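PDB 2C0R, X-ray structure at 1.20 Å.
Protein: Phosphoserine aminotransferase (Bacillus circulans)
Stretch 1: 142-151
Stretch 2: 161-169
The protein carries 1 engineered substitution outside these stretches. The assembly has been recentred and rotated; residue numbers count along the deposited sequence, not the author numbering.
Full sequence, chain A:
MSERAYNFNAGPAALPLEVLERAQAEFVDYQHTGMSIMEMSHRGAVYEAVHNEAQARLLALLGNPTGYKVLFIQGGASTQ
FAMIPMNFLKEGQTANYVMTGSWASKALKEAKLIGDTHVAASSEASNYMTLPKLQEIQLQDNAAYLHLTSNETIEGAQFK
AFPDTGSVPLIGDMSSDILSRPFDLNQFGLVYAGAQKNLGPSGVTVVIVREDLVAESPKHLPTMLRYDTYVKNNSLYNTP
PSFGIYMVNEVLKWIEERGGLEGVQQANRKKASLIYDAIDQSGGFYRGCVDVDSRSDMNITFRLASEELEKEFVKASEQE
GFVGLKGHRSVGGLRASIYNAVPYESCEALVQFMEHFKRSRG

Stretch 1 (142-151) NAAYLHLTSN
Stretch 2 (161-169) AFPDTGSVP

The contact between residues 142-151 and 161-169 is built around the branched side chains of Leu 146, Leu 148 and Val 168 and the rings of two prolines and a phenylalanine. Leu 148, with both chi angles near +60° (59°, 79°), points its CA-to-CB bond toward the second stretch and reaches two residues there: its CD2 lies 3.5 Å from CD of Pro 163, and its CD1 lies 3.8 Å from CD2 of Phe 162, approaching that ring obliquely. Leu 146 adopts the t, p rotamer (173°, 74°), so that its CD2 packs 4.0 Å from CG of Pro 163 and 3.7 Å from CG2 of Thr 165. Pro 163, puckered C-gamma endo, is thus touched by both leucines. His 147 and Thr 149, which alternate with them along the strand, point away.

Towards the end of the second stretch, Val 168 (chi1 180°) directs its side chain against the chain bend at Ala 144. Its CG1 sits 4.0 Å from CB of Ala 143 and 3.6 Å from CA of Tyr 145, a fit against backbone as much as side chain. Pro 169, puckered C-gamma exo, places its CD 3.4 Å from the carbonyl O of Ala 144 and its CB 4.4 Å from CB of Tyr 145. The tyrosine side chain (chi1 55°, chi2 83°) then leads away, and its hydroxyl is hydrogen-bonded elsewhere in the structure. Far from this pair, Phe 162 (chi1 -54°, chi2 113°) brings the edge of its ring to Ser 150, with CE2 3.8 Å from the serine CB.

The second stretch has no regular helix or strand. The two chains run in opposite directions, the CA atoms of Tyr 145 and Pro 169 lying 4.8 Å apart, whereas those of Ser 150 and Phe 162 are separated by 8.3 Å, a gap bridged by the aromatic side chain. Between these points, a type II' turn from Thr 165 to Val 168 has Gly 166 at phi/psi 61/-131° and Ser 167 at -80/-2°. It is closed by Val 168 N donating to Thr 165 O at 3.1 Å, and Thr 165 OG1 (chi1 55°) donates to Val 168 O at 2.5 Å.

One hydrogen bond joins the stretches: Leu 146 N donates to Pro 169 O at 2.9 Å, nearly linear at 167°. The same carbonyl oxygen, Pro 169 O, receives a CA-H...O contact from Tyr 145 CA at 3.3 Å, with a more bent angle of 122° at the hydrogen.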

# COMPACT_ATOMS: atom_id res chain seq x y z
N ASN A 142 34.75 -0.32 -4.39
CA ASN A 142 34.06 -1.21 -3.45
C ASN A 142 32.56 -1.12 -3.66
O ASN A 142 31.80 -1.26 -2.69
CB ASN A 142 34.51 -0.87 -2.02
CG ASN A 142 34.19 0.60 -1.71
OD1 ASN A 142 33.85 1.33 -2.63
ND2 ASN A 142 34.30 0.98 -0.44
N ALA A 143 32.11 -0.87 -4.90
CA ALA A 143 30.68 -0.63 -5.12
C ALA A 143 29.82 -1.86 -4.82
O ALA A 143 30.12 -2.94 -5.33
CB ALA A 143 30.40 -0.19 -6.56
N ALA A 144 28.75 -1.67 -4.05
CA ALA A 144 27.78 -2.71 -3.78
C ALA A 144 26.82 -2.84 -4.94
O ALA A 144 26.22 -3.86 -5.24
CB ALA A 144 27.00 -2.38 -2.50
N TYR A 145 26.64 -1.67 -5.58
CA TYR A 145 25.66 -1.58 -6.67
C TYR A 145 25.85 -0.21 -7.31
O TYR A 145 26.53 0.63 -6.74
CB TYR A 145 24.20 -1.71 -6.26
CG TYR A 145 23.65 -0.79 -5.21
CD1 TYR A 145 23.20 0.50 -5.50
CD2 TYR A 145 23.58 -1.21 -3.88
CE1 TYR A 145 22.71 1.32 -4.49
CE2 TYR A 145 23.06 -0.41 -2.87
CZ TYR A 145 22.62 0.86 -3.18
OH TYR A 145 22.10 1.70 -2.22
N LEU A 146 25.25 -0.06 -8.49
CA LEU A 146 25.15 1.25 -9.11
C LEU A 146 23.66 1.54 -9.27
O LEU A 146 23.00 0.71 -9.92
CB LEU A 146 25.84 1.33 -10.47
CG LEU A 146 25.59 2.67 -11.21
CD1 LEU A 146 26.39 3.79 -10.57
CD2 LEU A 146 25.91 2.53 -12.68
N HIS A 147 23.16 2.64 -8.73
CA HIS A 147 21.75 3.01 -8.84
C HIS A 147 21.62 4.20 -9.81
O HIS A 147 22.34 5.16 -9.68
CB HIS A 147 21.28 3.40 -7.46
CG HIS A 147 19.84 3.80 -7.40
ND1 HIS A 147 19.37 5.03 -7.86
CD2 HIS A 147 18.77 3.14 -6.92
CE1 HIS A 147 18.05 5.05 -7.66
NE2 HIS A 147 17.65 3.92 -7.09
N LEU A 148 20.71 4.05 -10.75
CA LEU A 148 20.33 5.19 -11.58
C LEU A 148 18.82 5.33 -11.56
O LEU A 148 18.09 4.40 -11.20
CB LEU A 148 20.89 5.03 -12.99
CG LEU A 148 20.52 3.82 -13.84
CD1 LEU A 148 19.15 3.89 -14.49
CD2 LEU A 148 21.53 3.62 -14.98
N THR A 149 18.41 6.48 -12.00
CA THR A 149 17.02 6.85 -12.18
C THR A 149 16.78 6.94 -13.67
O THR A 149 17.38 7.81 -14.32
CB THR A 149 16.78 8.21 -11.49
OG1 THR A 149 17.33 8.10 -10.17
CG2 THR A 149 15.31 8.53 -11.37
N SER A 150 15.95 6.06 -14.23
CA SER A 150 15.83 6.01 -15.67
C SER A 150 15.14 7.28 -16.20
O SER A 150 15.54 7.73 -17.28
CB SER A 150 15.05 4.81 -16.17
OG SER A 150 13.78 4.78 -15.56
N ASN A 151 14.18 7.77 -15.47
CA ASN A 151 13.45 8.96 -15.93
C ASN A 151 13.30 9.87 -14.73
O ASN A 151 12.69 9.44 -13.73
CB ASN A 151 12.10 8.53 -16.49
CG ASN A 151 11.33 9.71 -17.10
OD1 ASN A 151 11.64 10.08 -18.23
ND2 ASN A 151 10.35 10.24 -16.40
N ALA A 161 19.58 4.80 -22.74
CA ALA A 161 20.34 3.56 -22.67
C ALA A 161 21.03 3.52 -21.31
O ALA A 161 21.23 4.56 -20.69
CB ALA A 161 21.40 3.47 -23.77
N PHE A 162 21.38 2.32 -20.89
CA PHE A 162 21.92 2.03 -19.57
C PHE A 162 23.32 1.43 -19.71
O PHE A 162 23.64 0.76 -20.70
CB PHE A 162 20.99 1.06 -18.86
CG PHE A 162 19.56 1.60 -18.84
CD1 PHE A 162 18.57 0.95 -19.57
CD2 PHE A 162 19.25 2.72 -18.09
CE1 PHE A 162 17.27 1.40 -19.54
CE2 PHE A 162 17.94 3.19 -18.13
CZ PHE A 162 16.94 2.56 -18.86
N PRO A 163 24.11 1.69 -18.68
CA PRO A 163 25.52 1.27 -18.69
C PRO A 163 25.63 -0.21 -18.38
O PRO A 163 24.76 -0.84 -17.77
CB PRO A 163 26.11 2.07 -17.53
CG PRO A 163 24.96 2.06 -16.55
CD PRO A 163 23.73 2.37 -17.41
N ASP A 164 26.75 -0.77 -18.81
CA ASP A 164 27.05 -2.16 -18.47
C ASP A 164 27.99 -2.11 -17.27
O ASP A 164 29.06 -1.52 -17.38
CB ASP A 164 27.63 -2.91 -19.66
CG ASP A 164 26.70 -3.10 -20.84
OD1 ASP A 164 25.49 -3.44 -20.67
OD2 ASP A 164 27.15 -2.94 -22.01
N THR A 165 27.58 -2.68 -16.17
CA THR A 165 28.33 -2.50 -14.92
C THR A 165 29.10 -3.74 -14.54
O THR A 165 29.63 -3.79 -13.43
CB THR A 165 27.35 -2.08 -13.81
OG1 THR A 165 26.28 -3.03 -13.71
CG2 THR A 165 26.69 -0.75 -14.21
N GLY A 166 29.15 -4.70 -15.43
CA GLY A 166 29.93 -5.93 -15.16
C GLY A 166 29.37 -6.64 -13.94
O GLY A 166 28.17 -6.86 -13.82
N SER A 167 30.24 -7.01 -13.00
CA SER A 167 29.81 -7.78 -11.85
C SER A 167 29.17 -6.90 -10.79
O SER A 167 28.67 -7.41 -9.77
CB SER A 167 31.01 -8.51 -11.24
OG SER A 167 31.88 -7.51 -10.74
N VAL A 168 29.09 -5.59 -10.97
CA VAL A 168 28.31 -4.77 -10.03
C VAL A 168 26.86 -4.71 -10.44
O VAL A 168 26.57 -4.38 -11.58
CB VAL A 168 28.93 -3.36 -9.98
CG1 VAL A 168 28.18 -2.43 -9.03
CG2 VAL A 168 30.39 -3.54 -9.56
N PRO A 169 25.94 -5.05 -9.53
CA PRO A 169 24.54 -4.98 -9.91
C PRO A 169 24.11 -3.56 -10.26
O PRO A 169 24.31 -2.61 -9.51
CB PRO A 169 23.80 -5.36 -8.64
CG PRO A 169 24.77 -6.03 -7.74
CD PRO A 169 26.12 -5.54 -8.15